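Side-chain contacts in CofB (Escherichia coli, PDB 5AX6), which forms a homotrimer as a minor pilin of the type IVb CFA/III pilus of enterotoxigenic bacteria and probably takes part in pilus assembly: residues Ser165-Ala170 with Ile175-Ile180; Asn161-Leu166 with Tyr221-Ser226; Asn348-Ala353 with Ile381-Gln386; Thr442-Asn447 with Leu478-Thr483. All coordinates share one frame; numbering follows the deposited sequence.

Interaction 1. Residues Ser165-Ala170 with Ile175-Ile180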
loop_
_atom_site.group_PDB
_atom_site.type_symbol
_atom_site.label_atom_id
_atom_site.label_comp_id
_atom_site.label_asym_id
_atom_site.label_seq_id
_atom_site.Cartn_x
_atom_site.Cartn_y
_atom_site.Cartn_z
ATOM N N SER A 165 8.245 -26.764 28.142
ATOM C CA SER A 165 6.934 -26.233 27.785
ATOM C C SER A 165 6.882 -24.713 27.998
ATOM O O SER A 165 6.195 -24.013 27.260
ATOM C CB SER A 165 5.817 -26.941 28.564
ATOM O OG SER A 165 5.880 -26.679 29.949
ATOM N N LEU A 166 7.604 -24.202 28.995
ATOM C CA LEU A 166 7.701 -22.751 29.179
ATOM C C LEU A 166 8.388 -22.092 27.990
ATOM O O LEU A 166 7.952 -21.046 27.505
ATOM C CB LEU A 166 8.449 -22.416 30.471
ATOM C CG LEU A 166 7.666 -22.687 31.758
ATOM C CD1 LEU A 166 8.591 -22.689 32.967
ATOM C CD2 LEU A 166 6.529 -21.671 31.936
ATOM N N GLU A 167 9.457 -22.714 27.501
ATOM C CA GLU A 167 10.194 -22.150 26.378
ATOM C C GLU A 167 9.349 -22.183 25.110
ATOM O O GLU A 167 9.381 -21.253 24.302
ATOM C CB GLU A 167 11.513 -22.898 26.177
ATOM C CG GLU A 167 12.609 -22.449 27.134
ATOM C CD GLU A 167 13.816 -23.370 27.132
ATOM O OE1 GLU A 167 13.714 -24.490 26.584
ATOM O OE2 GLU A 167 14.864 -22.976 27.688
ATOM N N LYS A 168 8.587 -23.257 24.950
ATOM C CA LYS A 168 7.655 -23.380 23.836
ATOM C C LYS A 168 6.589 -22.280 23.897
ATOM O O LYS A 168 6.295 -21.625 22.896
ATOM C CB LYS A 168 7.014 -24.769 23.843
ATOM C CG LYS A 168 5.870 -24.939 22.859
ATOM C CD LYS A 168 5.498 -26.407 22.712
ATOM C CE LYS A 168 4.175 -26.578 21.981
ATOM N NZ LYS A 168 3.775 -28.013 21.895
ATOM N N ALA A 169 6.024 -22.062 25.078
ATOM C CA ALA A 169 5.012 -21.026 25.230
ATOM C C ALA A 169 5.617 -19.641 24.982
ATOM O O ALA A 169 4.979 -18.764 24.386
ATOM C CB ALA A 169 4.386 -21.105 26.603
ATOM N N ALA A 170 6.858 -19.451 25.422
ATOM C CA ALA A 170 7.528 -18.175 25.235
ATOM C C ALA A 170 7.736 -17.888 23.750
ATOM O O ALA A 170 7.539 -16.763 23.297
ATOM C CB ALA A 170 8.857 -18.149 25.985
ATOM N N ILE A 175 8.531 -13.668 23.179
ATOM C CA ILE A 175 9.399 -13.316 24.292
ATOM C C ILE A 175 10.373 -14.441 24.527
ATOM O O ILE A 175 10.182 -15.554 24.046
ATOM C CB ILE A 175 8.621 -13.042 25.584
ATOM C CG1 ILE A 175 7.891 -14.304 26.046
ATOM C CG2 ILE A 175 7.662 -11.882 25.397
ATOM C CD1 ILE A 175 7.531 -14.253 27.525
ATOM N N SER A 176 11.422 -14.149 25.280
ATOM C CA SER A 176 12.427 -15.150 25.556
ATOM C C SER A 176 12.997 -14.905 26.937
ATOM O O SER A 176 12.850 -13.822 27.504
ATOM C CB SER A 176 13.532 -15.123 24.495
ATOM O OG SER A 176 14.187 -13.870 24.492
ATOM N N PHE A 177 13.633 -15.921 27.492
ATOM C CA PHE A 177 14.208 -15.771 28.823
ATOM C C PHE A 177 15.673 -15.391 28.746
ATOM O O PHE A 177 16.451 -16.054 28.064
ATOM C CB PHE A 177 14.043 -17.058 29.612
ATOM C CG PHE A 177 12.627 -17.555 29.655
ATOM C CD1 PHE A 177 11.637 -16.801 30.271
ATOM C CD2 PHE A 177 12.290 -18.779 29.098
ATOM C CE1 PHE A 177 10.329 -17.257 30.318
ATOM C CE2 PHE A 177 10.987 -19.241 29.139
ATOM C CZ PHE A 177 10.004 -18.482 29.745
ATOM N N LYS A 178 16.041 -14.324 29.452
ATOM C CA LYS A 178 17.436 -13.920 29.559
ATOM C C LYS A 178 18.219 -15.054 30.213
ATOM O O LYS A 178 19.312 -15.417 29.773
ATOM C CB LYS A 178 17.561 -12.624 30.361
ATOM C CG LYS A 178 18.976 -12.055 30.400
ATOM C CD LYS A 178 19.062 -10.864 31.343
ATOM C CE LYS A 178 20.469 -10.292 31.381
ATOM N NZ LYS A 178 20.723 -9.479 30.167
ATOM N N ASP A 179 17.641 -15.619 31.265
ATOM C CA ASP A 179 18.152 -16.852 31.840
ATOM C C ASP A 179 17.125 -17.451 32.783
ATOM O O ASP A 179 16.064 -16.856 33.059
ATOM C CB ASP A 179 19.484 -16.634 32.579
ATOM C CG ASP A 179 20.466 -17.803 32.377
ATOM O OD1 ASP A 179 20.032 -18.982 32.379
ATOM O OD2 ASP A 179 21.673 -17.542 32.187
ATOM N N ILE A 180 17.459 -18.640 33.266
ATOM C CA ILE A 180 16.607 -19.400 34.158
ATOM C C ILE A 180 17.477 -19.937 35.274
ATOM O O ILE A 180 18.448 -20.631 35.006
ATOM C CB ILE A 180 15.926 -20.565 33.427
ATOM C CG1 ILE A 180 15.019 -20.031 32.313
ATOM C CG2 ILE A 180 15.166 -21.433 34.415
ATOM C CD1 ILE A 180 14.486 -21.109 31.392
#

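Interaction 2. Residues Asn161-Leu166 with Tyr221-Ser226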
loop_
_atom_site.group_PDB
_atom_site.type_symbol
_atom_site.label_atom_id
_atom_site.label_comp_id
_atom_site.label_asym_id
_atom_site.label_seq_id
_atom_site.Cartn_x
_atom_site.Cartn_y
_atom_site.Cartn_z
ATOM N N ASN A 161 10.847 -30.658 32.903
ATOM C CA ASN A 161 9.782 -30.924 31.947
ATOM C C ASN A 161 9.066 -29.617 31.637
ATOM O O ASN A 161 8.654 -29.361 30.502
ATOM C CB ASN A 161 8.797 -31.960 32.497
ATOM C CG ASN A 161 9.493 -33.140 33.156
ATOM O OD1 ASN A 161 10.598 -33.523 32.768
ATOM N ND2 ASN A 161 8.848 -33.720 34.163
ATOM N N TYR A 162 8.948 -28.782 32.666
ATOM C CA TYR A 162 8.249 -27.512 32.551
ATOM C C TYR A 162 9.053 -26.476 31.778
ATOM O O TYR A 162 8.478 -25.631 31.097
ATOM C CB TYR A 162 7.902 -26.975 33.939
ATOM C CG TYR A 162 6.498 -27.311 34.365
ATOM C CD1 TYR A 162 5.409 -26.704 33.752
ATOM C CD2 TYR A 162 6.258 -28.230 35.377
ATOM C CE1 TYR A 162 4.114 -27.004 34.135
ATOM C CE2 TYR A 162 4.967 -28.539 35.769
ATOM C CZ TYR A 162 3.897 -27.922 35.142
ATOM O OH TYR A 162 2.609 -28.220 35.521
ATOM N N VAL A 163 10.376 -26.535 31.877
ATOM C CA VAL A 163 11.209 -25.571 31.167
ATOM C C VAL A 163 10.992 -25.678 29.663
ATOM O O VAL A 163 10.930 -24.673 28.952
ATOM C CB VAL A 163 12.701 -25.758 31.487
ATOM C CG1 VAL A 163 13.549 -24.978 30.494
ATOM C CG2 VAL A 163 13.000 -25.309 32.915
ATOM N N SER A 164 10.866 -26.904 29.173
ATOM C CA SER A 164 10.631 -27.117 27.753
ATOM C C SER A 164 9.275 -26.550 27.329
ATOM O O SER A 164 9.161 -25.916 26.278
ATOM C CB SER A 164 10.717 -28.608 27.412
ATOM O OG SER A 164 10.696 -28.803 26.009
ATOM N N SER A 165 8.245 -26.764 28.142
ATOM C CA SER A 165 6.934 -26.233 27.785
ATOM C C SER A 165 6.882 -24.713 27.998
ATOM O O SER A 165 6.195 -24.013 27.260
ATOM C CB SER A 165 5.817 -26.941 28.564
ATOM O OG SER A 165 5.880 -26.679 29.949
ATOM N N LEU A 166 7.604 -24.202 28.995
ATOM C CA LEU A 166 7.701 -22.751 29.179
ATOM C C LEU A 166 8.388 -22.092 27.990
ATOM O O LEU A 166 7.952 -21.046 27.505
ATOM C CB LEU A 166 8.449 -22.416 30.471
ATOM C CG LEU A 166 7.666 -22.687 31.758
ATOM C CD1 LEU A 166 8.591 -22.689 32.967
ATOM C CD2 LEU A 166 6.529 -21.671 31.936
ATOM N N TYR A 221 11.895 -26.052 46.112
ATOM C CA TYR A 221 12.561 -25.470 44.954
ATOM C C TYR A 221 11.612 -24.700 44.050
ATOM O O TYR A 221 10.391 -24.862 44.108
ATOM C CB TYR A 221 13.270 -26.556 44.154
ATOM C CG TYR A 221 14.480 -27.108 44.867
ATOM C CD1 TYR A 221 15.701 -26.448 44.803
ATOM C CD2 TYR A 221 14.403 -28.281 45.617
ATOM C CE1 TYR A 221 16.817 -26.940 45.456
ATOM C CE2 TYR A 221 15.525 -28.783 46.283
ATOM C CZ TYR A 221 16.722 -28.110 46.192
ATOM O OH TYR A 221 17.834 -28.592 46.837
ATOM N N GLY A 222 12.193 -23.849 43.215
ATOM C CA GLY A 222 11.434 -23.080 42.253
ATOM C C GLY A 222 12.346 -22.685 41.117
ATOM O O GLY A 222 13.523 -23.044 41.107
ATOM N N LEU A 223 11.798 -21.961 40.147
ATOM C CA LEU A 223 12.579 -21.437 39.039
ATOM C C LEU A 223 12.416 -19.934 38.989
ATOM O O LEU A 223 11.307 -19.419 39.147
ATOM C CB LEU A 223 12.138 -22.035 37.701
ATOM C CG LEU A 223 12.343 -23.532 37.468
ATOM C CD1 LEU A 223 11.596 -23.938 36.199
ATOM C CD2 LEU A 223 13.824 -23.858 37.359
ATOM N N ARG A 224 13.515 -19.230 38.767
ATOM C CA ARG A 224 13.428 -17.806 38.506
ATOM C C ARG A 224 13.580 -17.576 37.008
ATOM O O ARG A 224 14.608 -17.922 36.421
ATOM C CB ARG A 224 14.500 -17.040 39.285
ATOM C CG ARG A 224 14.376 -15.528 39.141
ATOM C CD ARG A 224 15.526 -14.806 39.804
ATOM N NE ARG A 224 16.802 -15.057 39.139
ATOM C CZ ARG A 224 17.945 -14.485 39.506
ATOM N NH1 ARG A 224 17.954 -13.639 40.528
ATOM N NH2 ARG A 224 19.070 -14.764 38.863
ATOM N N LEU A 225 12.542 -17.022 36.383
ATOM C CA LEU A 225 12.598 -16.703 34.966
ATOM C C LEU A 225 12.862 -15.218 34.807
ATOM O O LEU A 225 12.105 -14.402 35.341
ATOM C CB LEU A 225 11.288 -17.072 34.257
ATOM C CG LEU A 225 10.727 -18.481 34.428
ATOM C CD1 LEU A 225 9.375 -18.588 33.717
ATOM C CD2 LEU A 225 11.701 -19.492 33.856
ATOM N N SER A 226 13.927 -14.864 34.085
ATOM C CA SER A 226 14.295 -13.461 33.892
ATOM C C SER A 226 13.932 -12.991 32.493
ATOM O O SER A 226 14.288 -13.644 31.515
ATOM C CB SER A 226 15.798 -13.246 34.111
ATOM O OG SER A 226 16.177 -13.598 35.428
#

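Interaction 3. Residues Asn348-Ala353 with Ile381-Gln386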
loop_
_atom_site.group_PDB
_atom_site.type_symbol
_atom_site.label_atom_id
_atom_site.label_comp_id
_atom_site.label_asym_id
_atom_site.label_seq_id
_atom_site.Cartn_x
_atom_site.Cartn_y
_atom_site.Cartn_z
ATOM N N ASN A 348 -13.216 -3.397 -27.349
ATOM C CA ASN A 348 -12.826 -2.348 -28.284
ATOM C C ASN A 348 -13.882 -2.278 -29.375
ATOM O O ASN A 348 -14.612 -3.241 -29.597
ATOM C CB ASN A 348 -11.446 -2.624 -28.886
ATOM C CG ASN A 348 -10.863 -1.401 -29.596
ATOM O OD1 ASN A 348 -11.258 -0.265 -29.334
ATOM N ND2 ASN A 348 -9.923 -1.634 -30.497
ATOM N N THR A 349 -13.991 -1.126 -30.021
ATOM C CA THR A 349 -14.954 -0.943 -31.100
ATOM C C THR A 349 -14.192 -0.437 -32.307
ATOM O O THR A 349 -13.323 0.429 -32.182
ATOM C CB THR A 349 -16.057 0.046 -30.701
ATOM O OG1 THR A 349 -16.675 -0.423 -29.498
ATOM C CG2 THR A 349 -17.118 0.183 -31.802
ATOM N N ILE A 350 -14.513 -0.999 -33.464
ATOM C CA ILE A 350 -13.882 -0.625 -34.721
ATOM C C ILE A 350 -14.961 -0.395 -35.767
ATOM O O ILE A 350 -15.857 -1.217 -35.913
ATOM C CB ILE A 350 -12.923 -1.738 -35.212
ATOM C CG1 ILE A 350 -11.772 -1.931 -34.226
ATOM C CG2 ILE A 350 -12.401 -1.422 -36.597
ATOM C CD1 ILE A 350 -11.051 -3.299 -34.364
ATOM N N TYR A 351 -14.898 0.729 -36.478
ATOM C CA TYR A 351 -15.811 0.954 -37.605
ATOM C C TYR A 351 -15.147 0.474 -38.895
ATOM O O TYR A 351 -13.996 0.827 -39.174
ATOM C CB TYR A 351 -16.198 2.439 -37.725
ATOM C CG TYR A 351 -17.061 2.722 -38.954
ATOM C CD1 TYR A 351 -18.446 2.687 -38.876
ATOM C CD2 TYR A 351 -16.485 3.005 -40.183
ATOM C CE1 TYR A 351 -19.236 2.924 -39.988
ATOM C CE2 TYR A 351 -17.267 3.241 -41.304
ATOM C CZ TYR A 351 -18.636 3.204 -41.199
ATOM O OH TYR A 351 -19.425 3.443 -42.295
ATOM N N ALA A 352 -15.857 -0.310 -39.697
ATOM C CA ALA A 352 -15.283 -0.751 -40.971
ATOM C C ALA A 352 -16.368 -1.078 -41.967
ATOM O O ALA A 352 -17.433 -1.574 -41.601
ATOM C CB ALA A 352 -14.377 -1.963 -40.761
ATOM N N ALA A 353 -16.101 -0.765 -43.228
ATOM C CA ALA A 353 -16.951 -1.205 -44.309
ATOM C C ALA A 353 -16.269 -2.386 -45.001
ATOM O O ALA A 353 -15.046 -2.548 -44.924
ATOM C CB ALA A 353 -17.212 -0.075 -45.286
ATOM N N ILE A 381 -13.441 -8.416 -44.342
ATOM C CA ILE A 381 -12.749 -7.727 -43.272
ATOM C C ILE A 381 -11.939 -8.757 -42.500
ATOM O O ILE A 381 -12.472 -9.753 -42.019
ATOM C CB ILE A 381 -13.737 -6.974 -42.329
ATOM C CG1 ILE A 381 -14.509 -5.905 -43.107
ATOM C CG2 ILE A 381 -12.967 -6.351 -41.140
ATOM C CD1 ILE A 381 -15.671 -5.248 -42.321
ATOM N N GLU A 382 -10.632 -8.551 -42.414
ATOM C CA GLU A 382 -9.801 -9.516 -41.714
ATOM C C GLU A 382 -9.009 -8.825 -40.619
ATOM O O GLU A 382 -8.476 -7.740 -40.826
ATOM C CB GLU A 382 -8.859 -10.242 -42.688
ATOM C CG GLU A 382 -8.006 -11.297 -42.000
ATOM C CD GLU A 382 -7.279 -12.229 -42.973
ATOM O OE1 GLU A 382 -7.695 -12.321 -44.152
ATOM O OE2 GLU A 382 -6.293 -12.872 -42.544
ATOM N N LEU A 383 -8.945 -9.455 -39.454
ATOM C CA LEU A 383 -8.268 -8.876 -38.295
ATOM C C LEU A 383 -7.459 -9.956 -37.605
ATOM O O LEU A 383 -7.816 -11.124 -37.668
ATOM C CB LEU A 383 -9.286 -8.273 -37.312
ATOM C CG LEU A 383 -10.196 -7.137 -37.792
ATOM C CD1 LEU A 383 -11.274 -6.836 -36.746
ATOM C CD2 LEU A 383 -9.377 -5.890 -38.085
ATOM N N ASN A 384 -6.371 -9.571 -36.943
ATOM C CA ASN A 384 -5.633 -10.500 -36.100
ATOM C C ASN A 384 -6.411 -10.822 -34.839
ATOM O O ASN A 384 -7.001 -9.928 -34.235
ATOM C CB ASN A 384 -4.267 -9.917 -35.729
ATOM C CG ASN A 384 -3.358 -9.783 -36.928
ATOM O OD1 ASN A 384 -3.246 -10.705 -37.730
ATOM N ND2 ASN A 384 -2.715 -8.636 -37.064
ATOM N N VAL A 385 -6.424 -12.092 -34.448
ATOM C CA VAL A 385 -7.106 -12.495 -33.227
ATOM C C VAL A 385 -6.322 -11.959 -32.036
ATOM O O VAL A 385 -5.092 -12.038 -32.000
ATOM C CB VAL A 385 -7.268 -14.033 -33.128
ATOM C CG1 VAL A 385 -7.892 -14.418 -31.786
ATOM C CG2 VAL A 385 -8.145 -14.537 -34.268
ATOM N N GLN A 386 -7.033 -11.377 -31.078
ATOM C CA GLN A 386 -6.383 -10.738 -29.937
ATOM C C GLN A 386 -5.875 -11.771 -28.957
ATOM O O GLN A 386 -6.365 -12.901 -28.926
ATOM C CB GLN A 386 -7.355 -9.788 -29.227
ATOM C CG GLN A 386 -8.591 -10.478 -28.649
ATOM C CD GLN A 386 -9.753 -10.574 -29.651
ATOM O OE1 GLN A 386 -9.548 -10.763 -30.848
ATOM N NE2 GLN A 386 -10.974 -10.447 -29.153
#

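Interaction 4. Residues Thr442-Asn447 with Leu478-Thr483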
loop_
_atom_site.group_PDB
_atom_site.type_symbol
_atom_site.label_atom_id
_atom_site.label_comp_id
_atom_site.label_asym_id
_atom_site.label_seq_id
_atom_site.Cartn_x
_atom_site.Cartn_y
_atom_site.Cartn_z
ATOM N N THR A 442 -29.245 -8.648 -45.143
ATOM C CA THR A 442 -27.854 -9.068 -45.175
ATOM C C THR A 442 -27.592 -10.162 -44.152
ATOM O O THR A 442 -28.152 -10.161 -43.047
ATOM C CB THR A 442 -26.891 -7.875 -44.919
ATOM O OG1 THR A 442 -25.536 -8.342 -44.924
ATOM C CG2 THR A 442 -27.174 -7.231 -43.572
ATOM N N ALA A 443 -26.747 -11.106 -44.544
ATOM C CA ALA A 443 -26.251 -12.126 -43.645
ATOM C C ALA A 443 -24.783 -11.846 -43.378
ATOM O O ALA A 443 -23.967 -11.854 -44.301
ATOM C CB ALA A 443 -26.445 -13.529 -44.249
ATOM N N ILE A 444 -24.447 -11.589 -42.116
ATOM C CA ILE A 444 -23.074 -11.274 -41.759
ATOM C C ILE A 444 -22.514 -12.419 -40.934
ATOM O O ILE A 444 -23.086 -12.812 -39.921
ATOM C CB ILE A 444 -22.972 -9.938 -40.992
ATOM C CG1 ILE A 444 -23.429 -8.788 -41.910
ATOM C CG2 ILE A 444 -21.533 -9.697 -40.555
ATOM C CD1 ILE A 444 -23.802 -7.470 -41.191
ATOM N N GLN A 445 -21.400 -12.965 -41.399
ATOM C CA GLN A 445 -20.793 -14.131 -40.778
ATOM C C GLN A 445 -19.428 -13.776 -40.215
ATOM O O GLN A 445 -18.688 -12.994 -40.816
ATOM C CB GLN A 445 -20.657 -15.265 -41.802
ATOM C CG GLN A 445 -20.231 -16.621 -41.234
ATOM C CD GLN A 445 -20.422 -17.728 -42.265
ATOM O OE1 GLN A 445 -21.550 -18.042 -42.650
ATOM N NE2 GLN A 445 -19.325 -18.300 -42.731
ATOM N N VAL A 446 -19.113 -14.354 -39.064
ATOM C CA VAL A 446 -17.814 -14.190 -38.446
ATOM C C VAL A 446 -17.215 -15.556 -38.229
ATOM O O VAL A 446 -17.850 -16.422 -37.623
ATOM C CB VAL A 446 -17.912 -13.438 -37.094
ATOM C CG1 VAL A 446 -16.576 -13.491 -36.343
ATOM C CG2 VAL A 446 -18.369 -11.980 -37.337
ATOM N N ASN A 447 -15.989 -15.725 -38.706
ATOM C CA ASN A 447 -15.233 -16.954 -38.544
ATOM C C ASN A 447 -13.840 -16.650 -38.019
ATOM O O ASN A 447 -13.400 -15.507 -38.062
ATOM C CB ASN A 447 -15.140 -17.707 -39.874
ATOM C CG ASN A 447 -16.508 -18.017 -40.452
ATOM O OD1 ASN A 447 -16.971 -17.355 -41.391
ATOM N ND2 ASN A 447 -17.173 -19.006 -39.872
ATOM N N LEU A 478 -22.030 -1.581 -47.280
ATOM C CA LEU A 478 -22.439 -2.194 -46.020
ATOM C C LEU A 478 -21.304 -1.942 -45.049
ATOM O O LEU A 478 -20.154 -2.281 -45.336
ATOM C CB LEU A 478 -22.703 -3.700 -46.163
ATOM C CG LEU A 478 -22.962 -4.457 -44.858
ATOM C CD1 LEU A 478 -24.224 -3.933 -44.183
ATOM C CD2 LEU A 478 -23.068 -5.986 -45.072
ATOM N N SER A 479 -21.602 -1.323 -43.911
ATOM C CA SER A 479 -20.557 -1.107 -42.922
ATOM C C SER A 479 -21.019 -1.603 -41.570
ATOM O O SER A 479 -22.216 -1.716 -41.318
ATOM C CB SER A 479 -20.162 0.369 -42.845
ATOM O OG SER A 479 -21.235 1.165 -42.376
ATOM N N VAL A 480 -20.058 -1.894 -40.695
ATOM C CA VAL A 480 -20.380 -2.474 -39.408
ATOM C C VAL A 480 -19.557 -1.834 -38.309
ATOM O O VAL A 480 -18.449 -1.354 -38.559
ATOM C CB VAL A 480 -20.110 -3.998 -39.389
ATOM C CG1 VAL A 480 -21.140 -4.742 -40.227
ATOM C CG2 VAL A 480 -18.659 -4.301 -39.822
ATOM N N ASN A 481 -20.110 -1.837 -37.102
ATOM C CA ASN A 481 -19.332 -1.619 -35.894
ATOM C C ASN A 481 -18.952 -2.965 -35.311
ATOM O O ASN A 481 -19.829 -3.765 -34.978
ATOM C CB ASN A 481 -20.123 -0.783 -34.881
ATOM C CG ASN A 481 -20.385 0.626 -35.390
ATOM O OD1 ASN A 481 -21.533 1.065 -35.503
ATOM N ND2 ASN A 481 -19.321 1.325 -35.716
ATOM N N ILE A 482 -17.643 -3.202 -35.207
ATOM C CA ILE A 482 -17.083 -4.465 -34.759
ATOM C C ILE A 482 -16.700 -4.306 -33.313
ATOM O O ILE A 482 -16.010 -3.352 -32.968
ATOM C CB ILE A 482 -15.844 -4.852 -35.605
ATOM C CG1 ILE A 482 -16.286 -5.174 -37.037
ATOM C CG2 ILE A 482 -15.079 -6.018 -34.978
ATOM C CD1 ILE A 482 -15.150 -5.116 -38.039
ATOM N N THR A 483 -17.186 -5.214 -32.470
ATOM C CA THR A 483 -16.845 -5.235 -31.053
ATOM C C THR A 483 -15.941 -6.425 -30.790
ATOM O O THR A 483 -16.261 -7.535 -31.200
ATOM C CB THR A 483 -18.101 -5.359 -30.148
ATOM O OG1 THR A 483 -19.058 -4.362 -30.512
ATOM C CG2 THR A 483 -17.718 -5.189 -28.672
#

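Interaction 1. Residues Ser165-Ala170 with Ile175-Ile180
Near the C-terminal end of helix 161-171 the backbone turns back on itself, bringing the CA atoms of Ala170 and Ile175 within 5.3 Å and letting Ile175 N bond to Ala170 O over a rather long 3.3 Å at a nearly straight 168°. This turn belongs to the pilin domain, in which the helix packs over an antiparallel sheet and the chain passes from one to the other. Beyond it, Phe177 points its side chain at the helix. With CG of Phe177 anti to the carbonyl carbon (chi1 -53°), the ring turns its edge to Leu166 O and Glu167 CA, Phe177 CE2 lying 3.9 Å from Leu166 O. Ala170 CB meets CZ of Phe177 obliquely at 3.9 Å, and Glu167 CG touches Phe177 CE2 at 4.1 Å. The ring also packs on Leu225 and Ile227 of strand 220-227, and so fills the wedge between helix and sheet. Replacing Phe177 by an alanine would probably open a gap beside Ala170 and deprive Leu166 and Leu225 of a shared neighbour. Just after the turn, Ile175 CG1 lies 4.0 Å from Ala170 CB.

Interaction 2. Residues Asn161-Leu166 with Tyr221-Ser226
Tyr162 O accepts a hydrogen bond from Leu166 N at 2.7 Å, a helical bond that helps set Leu166 on the same flank of helix 161-171 as Val163, where both meet the sheet of the pilin domain. No hydrogen bond crosses between the helix and strand 220-227; here the helix-on-sheet packing is purely apolar and buried. Two pairs carry it. Val163 meets Leu223 and Leu166 meets Leu225, the two leucines lying two residues apart on one face of the strand while Arg224 between them turns to the other. The backbones stay well apart, with 9.0 Å between the CA atoms of Val163 and Leu223, so the ends of the side chains alone bridge the space. Phe205 and Phe148 extend this core, the first packing on Val163 and the second on Leu223; helix 4-25 adjoins Tyr162. Leu166 and Leu225 meet through single methyls, CD1 to CD1 at 4.2 Å. The Val163 pair is closer. With CG1 anti to the backbone N (chi1 166°), Val163 turns its other branch to the strand, and the two side chains cross at about a right angle with Val163 CG2 3.8 Å from Leu223 CD1.

Interaction 3. Residues Asn348-Ala353 with Ile381-Gln386
Ile381 gives the largest share of this contact, reaching from strand 381-384 toward the end of strand 341-353. Its CG1 lies anti to the carbonyl carbon (chi1 -62°), and the chain is extended through chi2, so that the terminal CD1 is the atom that arrives. That methyl has two neighbours: the methyl of Ala352, with CD1 of Ile381 3.9 Å from Ala352 CB, and the carbonyl of Ala353, with the same CD1 3.8 Å from Ala353 O. The small side chain of Ala352 lets the backbones come closest here, with 7.8 Å between the CA atoms of Ala352 and Ile381.

Leu383, next on the inward face of its strand, meets Ile350 in a lighter, methyl-to-methyl contact, Leu383 CD1 lying 4.3 Å from Ile350 CD1. Here the two backbones have diverged to 10.6 Å between the CA atoms of Ile350 and Leu383, and two longer side chains span the distance. The core continues beyond the two segments: Ile381 also packs on Ile455 and Phe354, and Leu383 on Leu401.

No hydrogen bond joins the two segments, because each strand pairs within its own sheet, Ile350 and Ala352 with strand 478-487, Ile381 and Leu383 with strand 452-463. The short strand axes approach to 9.0 Å and run at 146° to each other. Two antiparallel sheets laid face to face, with aliphatic side chains between them and no backbone bond across, make a beta-sandwich, here that of the CofB C-terminal domain.

Interaction 4. Residues Thr442-Asn447 with Leu478-Thr483
Thr442 and Leu478 make the one contact here that involves a polar atom: Thr442 OG1 lies 3.4 Å from Leu478 CD2. The oxygen is not left to the leucine, since it is hydrogen-bonded to Thr458 O on the adjoining strand 452-463. With OG1 anti to the backbone N (chi1 178°), Thr442 presents its hydroxyl to Leu478, the two side chains meeting at a slant.

The remaining contacts are apolar. Ile444 CD1 touches Val480 CG1 at 3.9 Å, the two side chains sliding past each other in opposite directions, and the same CD1 lies 4.2 Å from Leu478 CD2. The one methyl of Ile444 thus touches both Leu478 and Val480. Ala457 adds to this buried layer by packing against Ile444 and Leu478.

A polar bond sits within the 442-447 strand: Gln445 NE2 donates to Asn447 OD1 at 2.9 Å, meeting a lone pair in the carbonyl plane. Next to it runs the subunit interface, where Gln445 OE1 and Asn447 ND2 bind backbone atoms of Arg430 and Ala427 of the third subunit. Thr442 pairs with a strand of that subunit, so the sheet continues between chains.

The axes of the two short strand segments approach to 10.5 Å and cross at -47°, with no hydrogen bond between them. Facing sheets joined through their buried side chains are the hallmark of a beta-sandwich, one layer of which is here extended across the trimer.

From the N terminus, helix 161-171 opens interactions 1 and 2 together. Interaction 1 closes first, over a short turn; interaction 2 closes much later, at strand 220-227, so its span contains the whole of interaction 1. Strands 179-185 and 220-227 are neighbours in one sheet, and the two contacts, with centres about 8 Å apart, fasten one helix to it. Interactions 3 and 4 follow in series and do not cross: 348-353 reaches 381-386 before 442-447 opens toward 478-483. Strands 341-353 and 478-487 pair side by side, so both contacts tie the same two sheets together. The two groups lie 70 to 82 Å apart between centres, at opposite ends of the elongated subunit.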